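Local coordinates for YARHG domain-containing protein (Legionella pneumophila subsp. pneumophila, PDB 4G2A) that is of unknown function, though considered a putative nutrient-binding protein, and joins a beta-rich part to a helical YARHG domain, at residues Leu12-Ser17 with Ser63-Phe68; Ala90-Phe95 with His141-Gly146; Arg108-Pro113 with Tyr121-Phe126; Arg158-Thr163 with Gln226-Leu231. All blocks are in the same frame, centred on the assembly; numbering follows the deposited sequence.

All four contacts lie in the beta-rich part, away from the C-terminal helices. Contacts 1 and 3 are closest, centres about 8 Å apart, because strand 60-68 pairs with 10-15 in contact 1 and with 123-131, one of the two strands of contact 3. Strand 10-15 also runs parallel to 155-160, which pairs with 229-235 in contact 4; the centres of contacts 1 and 4 are about 15 Å apart. The centre of contact 2 is about 15 Å from those of contacts 1 and 3, its Phe95 packing on Phe66 and Tyr125. Along the chain contact 1 closes first, contact 3 falls between the two segments of contact 2, and contact 4 comes last, so distant sequence is stitched together strand by strand.

Contact 1: residues Leu12-Ser17 with Ser63-Phe68; sequences LPIPVS and SMAFPF. With SO4 (sulfate ion), chain B.
Ile14 and Ala65 hold each other by two backbone hydrogen bonds: Ile14 N gives to Ala65 O at 2.8 Å, and Ala65 N gives back to Ile14 O at 2.9 Å. A third, weak bond from Val16 N to Ser63 O carries the pairing past Pro15, which has no N-H to offer. On the face that bears Ile14, chi1 of 60° sets CG1 between the backbone N and the carbonyl carbon, in the crowded position, and from there it touches Pro67 CG at 4.0 Å. Selenomethionine Met64 points to the other face, where its SE lies 4.3 Å from Pro13 CB. Val16 CG2 closes over Ser63 CB at 3.7 Å.

At the exposed end a sulfate ion, probably from the crystallisation liquor, spans both segments: Ser63 N reaches its O4 at 2.7 Å and Ser17 OG its O2 at 3.0 Å. A water accepts from Ser17 N. Further out, Trp167 bonds to Pro13 O, while Phe50 and Phe52 of strand 43-54 pack on Pro13. The two strands pair antiparallel; 60-68 has 123-131 on its other edge and 10-15 has 155-160 in parallel, an inner pairing of the beta-rich domain.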
# COMPACT_ATOMS: atom_id res chain seq x y z
N LEU A 12 -10.91 8.72 -3.96
CA LEU A 12 -11.94 9.62 -3.42
C LEU A 12 -13.26 9.39 -4.17
O LEU A 12 -13.19 9.03 -5.36
CB LEU A 12 -11.53 11.12 -3.60
CG LEU A 12 -10.55 11.75 -2.62
CD1 LEU A 12 -10.31 13.17 -3.00
CD2 LEU A 12 -11.05 11.68 -1.18
N PRO A 13 -14.46 9.61 -3.58
CA PRO A 13 -15.68 9.56 -4.40
C PRO A 13 -15.64 10.74 -5.37
O PRO A 13 -15.00 11.76 -5.06
CB PRO A 13 -16.83 9.70 -3.38
CG PRO A 13 -16.21 9.74 -2.04
CD PRO A 13 -14.76 10.10 -2.22
N ILE A 14 -16.24 10.60 -6.55
CA ILE A 14 -16.21 11.72 -7.48
C ILE A 14 -17.62 12.02 -7.99
O ILE A 14 -18.45 11.11 -8.05
CB ILE A 14 -15.21 11.47 -8.64
CG1 ILE A 14 -15.55 10.23 -9.47
CG2 ILE A 14 -13.78 11.41 -8.15
CD1 ILE A 14 -15.67 10.52 -10.89
N PRO A 15 -17.91 13.27 -8.42
CA PRO A 15 -19.23 13.53 -9.01
C PRO A 15 -19.25 13.19 -10.51
O PRO A 15 -18.24 13.33 -11.19
CB PRO A 15 -19.43 15.03 -8.78
CG PRO A 15 -18.05 15.61 -8.61
CD PRO A 15 -17.06 14.48 -8.42
N VAL A 16 -20.42 12.75 -11.01
CA VAL A 16 -20.65 12.42 -12.42
C VAL A 16 -20.66 13.73 -13.24
O VAL A 16 -20.07 13.77 -14.32
CB VAL A 16 -21.97 11.60 -12.58
CG1 VAL A 16 -22.28 11.31 -14.05
CG2 VAL A 16 -21.90 10.29 -11.80
N SER A 17 -21.25 14.80 -12.67
CA SER A 17 -21.33 16.15 -13.26
C SER A 17 -20.45 17.18 -12.47
O SER A 17 -19.45 16.78 -11.88
CB SER A 17 -22.79 16.61 -13.31
OG SER A 17 -23.57 15.77 -14.14
N SER A 63 -25.42 12.04 -8.51
CA SER A 63 -24.90 10.70 -8.61
C SER A 63 -23.39 10.76 -8.29
O SER A 63 -22.67 11.62 -8.81
CB SER A 63 -25.18 10.13 -10.01
OG SER A 63 -24.92 8.74 -10.08
N MSE A 64 -22.96 9.94 -7.34
CA MSE A 64 -21.56 9.85 -6.93
C MSE A 64 -21.00 8.56 -7.45
O MSE A 64 -21.73 7.58 -7.54
CB MSE A 64 -21.43 9.88 -5.42
CG MSE A 64 -21.56 11.24 -4.82
SE MSE A 64 -20.86 11.19 -3.01
CE MSE A 64 -21.56 12.92 -2.43
N ALA A 65 -19.69 8.55 -7.74
CA ALA A 65 -19.03 7.35 -8.24
C ALA A 65 -17.72 7.09 -7.53
O ALA A 65 -16.98 8.03 -7.23
CB ALA A 65 -18.77 7.49 -9.73
N PHE A 66 -17.45 5.78 -7.27
CA PHE A 66 -16.18 5.30 -6.72
C PHE A 66 -15.43 4.63 -7.88
O PHE A 66 -15.80 3.52 -8.24
CB PHE A 66 -16.35 4.33 -5.53
CG PHE A 66 -15.08 3.58 -5.15
CD1 PHE A 66 -14.11 4.17 -4.36
CD2 PHE A 66 -14.88 2.27 -5.58
CE1 PHE A 66 -12.96 3.46 -3.98
CE2 PHE A 66 -13.72 1.57 -5.21
CZ PHE A 66 -12.78 2.16 -4.41
N PRO A 67 -14.40 5.28 -8.49
CA PRO A 67 -13.66 4.64 -9.60
C PRO A 67 -12.67 3.61 -9.11
O PRO A 67 -12.14 3.73 -8.00
CB PRO A 67 -12.95 5.81 -10.28
CG PRO A 67 -13.23 7.01 -9.47
CD PRO A 67 -13.82 6.59 -8.17
N PHE A 68 -12.37 2.61 -9.92
CA PHE A 68 -11.43 1.58 -9.48
C PHE A 68 -10.67 0.94 -10.66
O PHE A 68 -11.19 0.86 -11.78
CB PHE A 68 -12.19 0.48 -8.68
CG PHE A 68 -13.41 -0.07 -9.36
CD1 PHE A 68 -13.30 -1.05 -10.35
CD2 PHE A 68 -14.68 0.35 -9.00
CE1 PHE A 68 -14.44 -1.57 -10.97
CE2 PHE A 68 -15.82 -0.18 -9.62
CZ PHE A 68 -15.69 -1.12 -10.61
S SO4 B . -25.88 13.73 -11.72
O1 SO4 B . -25.67 12.82 -12.85
O2 SO4 B . -25.74 15.12 -12.16
O3 SO4 B . -27.22 13.53 -11.17
O4 SO4 B . -24.88 13.46 -10.71
O HOH W 1 -22.90 14.83 -10.12

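Contact 2: residues Ala90-Phe95 with His141-Gly146; sequences ALVYDF and HDYSTG
Phe95 drives the edge of its ring into the face of His141, an edge-to-face pair with centroids 5.0 Å apart and planes at 62°. Phe95 CE1 stands 3.8 Å above the plane of the His141 ring, over its centre, while CZ leans toward the CD2 and NE2 side. With CG anti to the backbone N (chi1 179°), the ring starts out beside Tyr143, and the two side chains point the same way; Phe95 CD1 and Tyr143 CD1 come to 3.7 Å, the planes at 42°, neither stacked nor edge-to-face. Tyr143 also receives Val92 CG1, which settles on its CB at 3.8 Å.

Tyr93 makes the backbone join. Its N bonds to Ser144 O at 2.7 Å and its O accepts from Ser144 N at 3.0 Å. The ring then runs beside the strand, with Thr145 CA in plane at its edge and Gly146 N near CE2. At Asp94 the chain turns a corner through a left-handed backbone conformation, and regular pairing with the strand is interrupted there: Asp94 O and Asp142 O face each other at 3.2 Å, two acceptors that cannot bond. A water donates to Asp94 O and, weakly, to Asp142 OD1, whose stronger partner is His45.

Outside the two segments, Phe66 stacks on Phe95, Tyr46 stacks on Tyr143, and Phe50 meets His141 edge-to-face. Phe95, His141 and Tyr143 form a largely buried aromatic cluster of the beta-rich domain, beside the point where a long loop joins strand 136-150 as an antiparallel partner.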
# COMPACT_ATOMS: atom_id res chain seq x y z
N ALA A 90 -13.00 -6.09 -10.65
CA ALA A 90 -12.46 -4.98 -9.87
C ALA A 90 -11.33 -5.45 -8.99
O ALA A 90 -11.35 -6.58 -8.48
CB ALA A 90 -13.56 -4.38 -9.02
N LEU A 91 -10.34 -4.57 -8.77
CA LEU A 91 -9.23 -4.90 -7.88
C LEU A 91 -9.54 -4.29 -6.49
O LEU A 91 -8.65 -3.90 -5.74
CB LEU A 91 -7.87 -4.44 -8.47
CG LEU A 91 -7.44 -5.11 -9.81
CD1 LEU A 91 -6.12 -4.56 -10.28
CD2 LEU A 91 -7.31 -6.60 -9.68
N VAL A 92 -10.84 -4.27 -6.17
CA VAL A 92 -11.52 -3.79 -4.97
C VAL A 92 -12.45 -4.94 -4.55
O VAL A 92 -13.09 -5.55 -5.39
CB VAL A 92 -12.26 -2.43 -5.24
CG1 VAL A 92 -13.32 -2.13 -4.18
CG2 VAL A 92 -11.27 -1.29 -5.33
N TYR A 93 -12.48 -5.25 -3.25
CA TYR A 93 -13.25 -6.37 -2.75
C TYR A 93 -14.20 -5.94 -1.68
O TYR A 93 -13.81 -5.20 -0.78
CB TYR A 93 -12.28 -7.46 -2.21
CG TYR A 93 -11.27 -7.88 -3.24
CD1 TYR A 93 -11.62 -8.77 -4.26
CD2 TYR A 93 -10.00 -7.32 -3.27
CE1 TYR A 93 -10.71 -9.11 -5.25
CE2 TYR A 93 -9.09 -7.64 -4.28
CZ TYR A 93 -9.45 -8.55 -5.26
OH TYR A 93 -8.57 -8.88 -6.25
N ASP A 94 -15.43 -6.44 -1.77
CA ASP A 94 -16.51 -6.26 -0.79
C ASP A 94 -16.73 -4.78 -0.50
O ASP A 94 -16.75 -4.36 0.66
CB ASP A 94 -16.24 -7.06 0.51
CG ASP A 94 -15.93 -8.53 0.25
OD1 ASP A 94 -16.79 -9.23 -0.36
OD2 ASP A 94 -14.83 -8.98 0.62
N PHE A 95 -16.86 -4.00 -1.56
CA PHE A 95 -17.14 -2.58 -1.48
C PHE A 95 -18.52 -2.37 -0.89
O PHE A 95 -19.51 -2.92 -1.39
CB PHE A 95 -17.06 -1.93 -2.87
CG PHE A 95 -17.36 -0.46 -2.85
CD1 PHE A 95 -16.38 0.47 -2.48
CD2 PHE A 95 -18.63 0.02 -3.20
CE1 PHE A 95 -16.66 1.84 -2.45
CE2 PHE A 95 -18.90 1.39 -3.19
CZ PHE A 95 -17.91 2.29 -2.82
N HIS A 141 -17.05 4.58 3.03
CA HIS A 141 -16.54 3.50 2.20
C HIS A 141 -15.86 2.45 3.07
O HIS A 141 -15.20 2.78 4.06
CB HIS A 141 -15.54 4.02 1.17
CG HIS A 141 -16.13 4.78 0.04
ND1 HIS A 141 -15.32 5.41 -0.90
CD2 HIS A 141 -17.42 5.02 -0.28
CE1 HIS A 141 -16.15 5.99 -1.75
NE2 HIS A 141 -17.42 5.79 -1.41
N ASP A 142 -16.03 1.20 2.69
CA ASP A 142 -15.42 0.04 3.33
C ASP A 142 -15.17 -0.95 2.22
O ASP A 142 -16.11 -1.31 1.50
CB ASP A 142 -16.30 -0.52 4.48
CG ASP A 142 -15.81 -1.79 5.17
OD1 ASP A 142 -14.72 -2.29 4.81
OD2 ASP A 142 -16.54 -2.30 6.05
N TYR A 143 -13.91 -1.30 1.99
CA TYR A 143 -13.49 -2.23 0.95
C TYR A 143 -12.05 -2.68 1.23
O TYR A 143 -11.38 -2.14 2.11
CB TYR A 143 -13.63 -1.61 -0.46
CG TYR A 143 -12.88 -0.31 -0.64
CD1 TYR A 143 -13.45 0.91 -0.27
CD2 TYR A 143 -11.62 -0.28 -1.23
CE1 TYR A 143 -12.76 2.11 -0.44
CE2 TYR A 143 -10.94 0.91 -1.43
CZ TYR A 143 -11.51 2.10 -1.02
OH TYR A 143 -10.83 3.28 -1.21
N SER A 144 -11.59 -3.66 0.44
CA SER A 144 -10.23 -4.20 0.50
C SER A 144 -9.63 -4.25 -0.87
O SER A 144 -10.35 -4.22 -1.86
CB SER A 144 -10.24 -5.60 1.10
OG SER A 144 -10.66 -5.54 2.45
N THR A 145 -8.31 -4.36 -0.93
CA THR A 145 -7.54 -4.53 -2.17
C THR A 145 -6.45 -5.53 -1.84
O THR A 145 -6.26 -5.86 -0.67
CB THR A 145 -6.94 -3.19 -2.68
OG1 THR A 145 -5.91 -2.75 -1.79
CG2 THR A 145 -7.97 -2.09 -2.88
N GLY A 146 -5.72 -5.96 -2.86
CA GLY A 146 -4.52 -6.77 -2.69
C GLY A 146 -3.37 -5.84 -2.36
O GLY A 146 -3.53 -4.60 -2.37
O HOH W 2 -15.82 -4.51 3.11
O HOH W 3 -13.03 -6.63 2.44

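Contact 3: residues Arg108-Pro113 with Tyr121-Phe126; sequences RGNIAP and YEDAYF
Gly109 and Ala124 exchange the two central backbone hydrogen bonds of this contact, Gly109 N to Ala124 O at 3.0 Å and Ala124 N to Gly109 O at 3.1 Å. Beyond them Glu122 O is gripped twice. Ile111 N comes to it at 2.6 Å and Asn110 ND2 at 3.3 Å, from opposite faces of the carbonyl plane and both well out of it. The side-chain amide of Asn110 reaches the same acceptor as the backbone N of Ile111.

Charge adds a looser link. Arg108, extended from CG to NE, carries its guanidinium over to Asp123, the two side chains crossing at a slant, and NH2 meets Asp123 OD1 edge-on at 3.4 Å. This is a salt bridge with a weak hydrogen bond, the guanidinium and carboxylate planes 77° apart. The stronger hold on NH2 is Gly88 O.

Apolar contacts lie mainly on the face of Ala124. Ile111 CD1 lies 3.8 Å from Phe126 CZ. The CG2 branch of Ile111 sits against Ala124 CB. The Phe126 ring turns an edge to the backbone of Gly109, which brings no side chain to that place. On the opposite face Arg108 CB touches the edge of the Tyr125 ring at CE1.

Past the strand ends, a van der Waals contact of another kind sets Pro113 CG 3.3 Å from the polar OE2 of Glu122.

Ile111 and Phe126 both touch Ala65 of strand 60-68, the next strand over. Strands 102-110 and 123-131 follow each other in the chain and run antiparallel, a beta-hairpin with a long connection at the surface of the domain.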
# COMPACT_ATOMS: atom_id res chain seq x y z
N ARG A 108 -22.51 -1.04 -10.57
CA ARG A 108 -21.29 -0.97 -11.39
C ARG A 108 -21.65 -0.44 -12.77
O ARG A 108 -22.69 -0.80 -13.33
CB ARG A 108 -20.56 -2.33 -11.49
CG ARG A 108 -19.35 -2.26 -12.42
CD ARG A 108 -18.45 -3.47 -12.37
NE ARG A 108 -17.40 -3.35 -13.39
CZ ARG A 108 -16.34 -4.14 -13.47
NH1 ARG A 108 -16.16 -5.12 -12.59
NH2 ARG A 108 -15.44 -3.96 -14.43
N GLY A 109 -20.79 0.43 -13.28
CA GLY A 109 -20.97 1.04 -14.58
C GLY A 109 -19.68 1.63 -15.09
O GLY A 109 -18.63 1.50 -14.46
N ASN A 110 -19.77 2.28 -16.25
CA ASN A 110 -18.63 2.92 -16.88
C ASN A 110 -18.61 4.39 -16.60
O ASN A 110 -19.65 5.02 -16.44
CB ASN A 110 -18.63 2.65 -18.38
CG ASN A 110 -18.22 1.25 -18.68
OD1 ASN A 110 -19.04 0.40 -18.98
ND2 ASN A 110 -16.95 0.94 -18.45
N ILE A 111 -17.39 4.94 -16.55
CA ILE A 111 -17.12 6.35 -16.31
C ILE A 111 -16.07 6.79 -17.32
O ILE A 111 -15.21 6.01 -17.71
CB ILE A 111 -16.74 6.62 -14.82
CG1 ILE A 111 -16.91 8.10 -14.47
CG2 ILE A 111 -15.32 6.13 -14.45
CD1 ILE A 111 -17.63 8.29 -13.19
N ALA A 112 -16.18 8.03 -17.80
CA ALA A 112 -15.19 8.54 -18.74
C ALA A 112 -14.01 9.07 -17.95
O ALA A 112 -14.23 9.73 -16.92
CB ALA A 112 -15.79 9.63 -19.60
N PRO A 113 -12.75 8.76 -18.35
CA PRO A 113 -11.59 9.27 -17.58
C PRO A 113 -11.46 10.80 -17.71
O PRO A 113 -12.03 11.41 -18.61
CB PRO A 113 -10.39 8.55 -18.21
CG PRO A 113 -10.95 7.50 -19.10
CD PRO A 113 -12.30 7.98 -19.52
N TYR A 121 -9.38 5.90 -14.49
CA TYR A 121 -10.20 4.68 -14.56
C TYR A 121 -11.47 4.87 -15.35
O TYR A 121 -12.04 5.95 -15.37
CB TYR A 121 -10.52 4.18 -13.15
CG TYR A 121 -9.28 3.92 -12.34
CD1 TYR A 121 -8.20 3.22 -12.88
CD2 TYR A 121 -9.16 4.40 -11.04
CE1 TYR A 121 -7.04 3.01 -12.16
CE2 TYR A 121 -8.00 4.19 -10.30
CZ TYR A 121 -6.95 3.48 -10.86
OH TYR A 121 -5.81 3.24 -10.16
N GLU A 122 -11.92 3.77 -15.99
CA GLU A 122 -13.13 3.73 -16.82
C GLU A 122 -14.30 3.05 -16.10
O GLU A 122 -15.44 3.17 -16.56
CB GLU A 122 -12.85 3.00 -18.15
CG GLU A 122 -12.04 3.82 -19.14
CD GLU A 122 -10.53 3.71 -19.09
OE1 GLU A 122 -10.01 2.87 -18.32
OE2 GLU A 122 -9.86 4.46 -19.84
N ASP A 123 -14.02 2.34 -15.00
CA ASP A 123 -15.03 1.61 -14.22
C ASP A 123 -15.23 2.23 -12.86
O ASP A 123 -14.27 2.69 -12.26
CB ASP A 123 -14.62 0.14 -14.07
CG ASP A 123 -14.26 -0.53 -15.38
OD1 ASP A 123 -15.18 -0.99 -16.09
OD2 ASP A 123 -13.06 -0.57 -15.71
N ALA A 124 -16.49 2.28 -12.39
CA ALA A 124 -16.84 2.87 -11.09
C ALA A 124 -18.12 2.24 -10.53
O ALA A 124 -18.87 1.63 -11.29
CB ALA A 124 -17.04 4.38 -11.22
N TYR A 125 -18.33 2.36 -9.21
CA TYR A 125 -19.57 1.99 -8.49
C TYR A 125 -20.33 3.28 -8.28
O TYR A 125 -19.73 4.26 -7.85
CB TYR A 125 -19.29 1.28 -7.15
CG TYR A 125 -18.60 -0.06 -7.29
CD1 TYR A 125 -19.10 -1.04 -8.14
CD2 TYR A 125 -17.47 -0.36 -6.54
CE1 TYR A 125 -18.47 -2.28 -8.27
CE2 TYR A 125 -16.83 -1.60 -6.66
CZ TYR A 125 -17.34 -2.55 -7.52
OH TYR A 125 -16.68 -3.75 -7.67
N PHE A 126 -21.61 3.31 -8.64
CA PHE A 126 -22.44 4.53 -8.58
C PHE A 126 -23.54 4.43 -7.53
O PHE A 126 -24.08 3.35 -7.29
CB PHE A 126 -23.08 4.81 -9.95
CG PHE A 126 -22.13 5.15 -11.08
CD1 PHE A 126 -21.49 4.14 -11.79
CD2 PHE A 126 -21.93 6.47 -11.47
CE1 PHE A 126 -20.60 4.45 -12.83
CE2 PHE A 126 -21.07 6.78 -12.53
CZ PHE A 126 -20.41 5.76 -13.20

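Contact 4: residues Arg158-Thr163 with Gln226-Leu231; sequences RYVLKT and QADLSL
Arg158 lays its backbone against Leu229, CA to O at 3.4 Å in a CA-H...O contact, while its guanidinium NH1 gives to a water that is also bonded to Ser230 OG. The same arginine makes a cation-pi contact with Trp156. Tyr159 forms the regular pair: Leu229 N donates to Tyr159 O at 2.8 Å, and Tyr159 N reaches Leu229 O at 3.2 Å, this donor tilted 30° from the carbonyl plane. On the face that bears both residues, Tyr159 CB meets Leu229 CB at 3.7 Å, while the tyrosine ring leads away to Tyr46, Cys48 and Phe50 of strand 43-54.

Here strand 155-160 has antiparallel partners in 229-235 and 136-150 and a parallel one in 10-15, an inner position in the mixed beta structure of this domain. Val160 ends the strand, its CG1 lying alongside Asp228 OD1.

From Leu161 on, the strand pairing gives way to a side chain. Asp228 OD1 takes two backbone donors, Leu161 N at 2.7 Å and Lys162 N at 2.9 Å; the first comes from the anti side, 34° out of the carboxylate plane, the second nearly straight along the C-O bond. Chi1 of -68° places Asp228 CG beside its own backbone N. Leu161 CD1 packs near Leu229 CB. Lys162, extended beyond CG, runs over Ala227 with CE 3.5 Å from Gln226 O.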
# COMPACT_ATOMS: atom_id res chain seq x y z
N ARG A 158 -1.52 3.03 -2.18
CA ARG A 158 -1.91 4.22 -2.92
C ARG A 158 -3.35 4.59 -2.65
O ARG A 158 -4.16 3.76 -2.27
CB ARG A 158 -1.70 4.03 -4.44
CG ARG A 158 -0.51 3.20 -4.87
CD ARG A 158 -0.55 3.04 -6.36
NE ARG A 158 0.22 1.90 -6.88
CZ ARG A 158 1.50 1.95 -7.24
NH1 ARG A 158 2.19 3.08 -7.10
NH2 ARG A 158 2.10 0.89 -7.76
N TYR A 159 -3.66 5.87 -2.88
CA TYR A 159 -4.98 6.46 -2.75
C TYR A 159 -5.06 7.70 -3.64
O TYR A 159 -4.24 8.60 -3.48
CB TYR A 159 -5.28 6.82 -1.29
CG TYR A 159 -6.75 7.01 -1.00
CD1 TYR A 159 -7.37 8.24 -1.23
CD2 TYR A 159 -7.54 5.96 -0.54
CE1 TYR A 159 -8.73 8.42 -0.99
CE2 TYR A 159 -8.90 6.13 -0.28
CZ TYR A 159 -9.48 7.37 -0.49
OH TYR A 159 -10.82 7.56 -0.23
N VAL A 160 -6.02 7.73 -4.60
CA VAL A 160 -6.21 8.85 -5.53
C VAL A 160 -6.93 10.01 -4.81
O VAL A 160 -8.07 9.85 -4.35
CB VAL A 160 -6.91 8.45 -6.84
CG1 VAL A 160 -7.14 9.67 -7.74
CG2 VAL A 160 -6.10 7.38 -7.59
N LEU A 161 -6.25 11.17 -4.72
CA LEU A 161 -6.69 12.38 -4.05
C LEU A 161 -6.82 13.57 -5.01
O LEU A 161 -7.56 14.49 -4.69
CB LEU A 161 -5.70 12.73 -2.93
CG LEU A 161 -5.68 11.80 -1.69
CD1 LEU A 161 -4.45 12.05 -0.82
CD2 LEU A 161 -6.94 11.94 -0.87
N LYS A 162 -6.10 13.55 -6.16
CA LYS A 162 -6.09 14.65 -7.14
C LYS A 162 -7.49 14.94 -7.74
O LYS A 162 -7.76 16.06 -8.18
CB LYS A 162 -5.11 14.36 -8.29
CG LYS A 162 -3.64 14.49 -7.91
CD LYS A 162 -2.73 14.55 -9.15
CE LYS A 162 -1.31 14.11 -8.87
NZ LYS A 162 -0.46 14.11 -10.11
N THR A 163 -8.36 13.92 -7.76
CA THR A 163 -9.72 13.94 -8.28
C THR A 163 -10.61 14.78 -7.40
O THR A 163 -11.67 15.21 -7.85
CB THR A 163 -10.25 12.51 -8.43
OG1 THR A 163 -10.06 11.80 -7.21
CG2 THR A 163 -9.60 11.77 -9.60
N GLN A 226 -3.00 18.37 -4.75
CA GLN A 226 -2.06 18.51 -5.86
C GLN A 226 -1.30 17.20 -6.10
O GLN A 226 -0.67 17.04 -7.15
CB GLN A 226 -1.07 19.66 -5.57
CG GLN A 226 -0.51 20.36 -6.83
CD GLN A 226 -1.57 21.12 -7.59
OE1 GLN A 226 -1.96 22.24 -7.22
NE2 GLN A 226 -2.07 20.54 -8.67
N ALA A 227 -1.36 16.26 -5.13
CA ALA A 227 -0.72 14.94 -5.23
C ALA A 227 -1.57 13.85 -4.60
O ALA A 227 -2.34 14.11 -3.68
CB ALA A 227 0.66 14.97 -4.58
N ASP A 228 -1.41 12.64 -5.09
CA ASP A 228 -2.11 11.48 -4.54
C ASP A 228 -1.37 10.92 -3.33
O ASP A 228 -0.23 11.34 -3.02
CB ASP A 228 -2.23 10.39 -5.61
CG ASP A 228 -3.15 10.73 -6.77
OD1 ASP A 228 -4.20 11.38 -6.54
OD2 ASP A 228 -2.85 10.30 -7.90
N LEU A 229 -1.98 9.97 -2.66
CA LEU A 229 -1.25 9.26 -1.64
C LEU A 229 -0.40 8.23 -2.37
O LEU A 229 -0.90 7.42 -3.16
CB LEU A 229 -2.14 8.61 -0.56
CG LEU A 229 -1.46 7.54 0.30
CD1 LEU A 229 -0.43 8.16 1.19
CD2 LEU A 229 -2.44 6.83 1.13
N SER A 230 0.90 8.33 -2.17
CA SER A 230 1.88 7.43 -2.76
C SER A 230 2.86 7.07 -1.67
O SER A 230 3.62 7.92 -1.21
CB SER A 230 2.57 8.08 -3.95
OG SER A 230 3.49 7.17 -4.53
N LEU A 231 2.77 5.84 -1.19
CA LEU A 231 3.64 5.38 -0.12
C LEU A 231 4.25 4.04 -0.49
O LEU A 231 3.56 3.03 -0.68
CB LEU A 231 2.87 5.32 1.22
CG LEU A 231 3.65 5.00 2.49
CD1 LEU A 231 4.67 6.10 2.80
CD2 LEU A 231 2.71 4.84 3.66
O HOH W 4 1.78 5.34 -5.74
O HOH W 5 -2.18 11.50 -10.87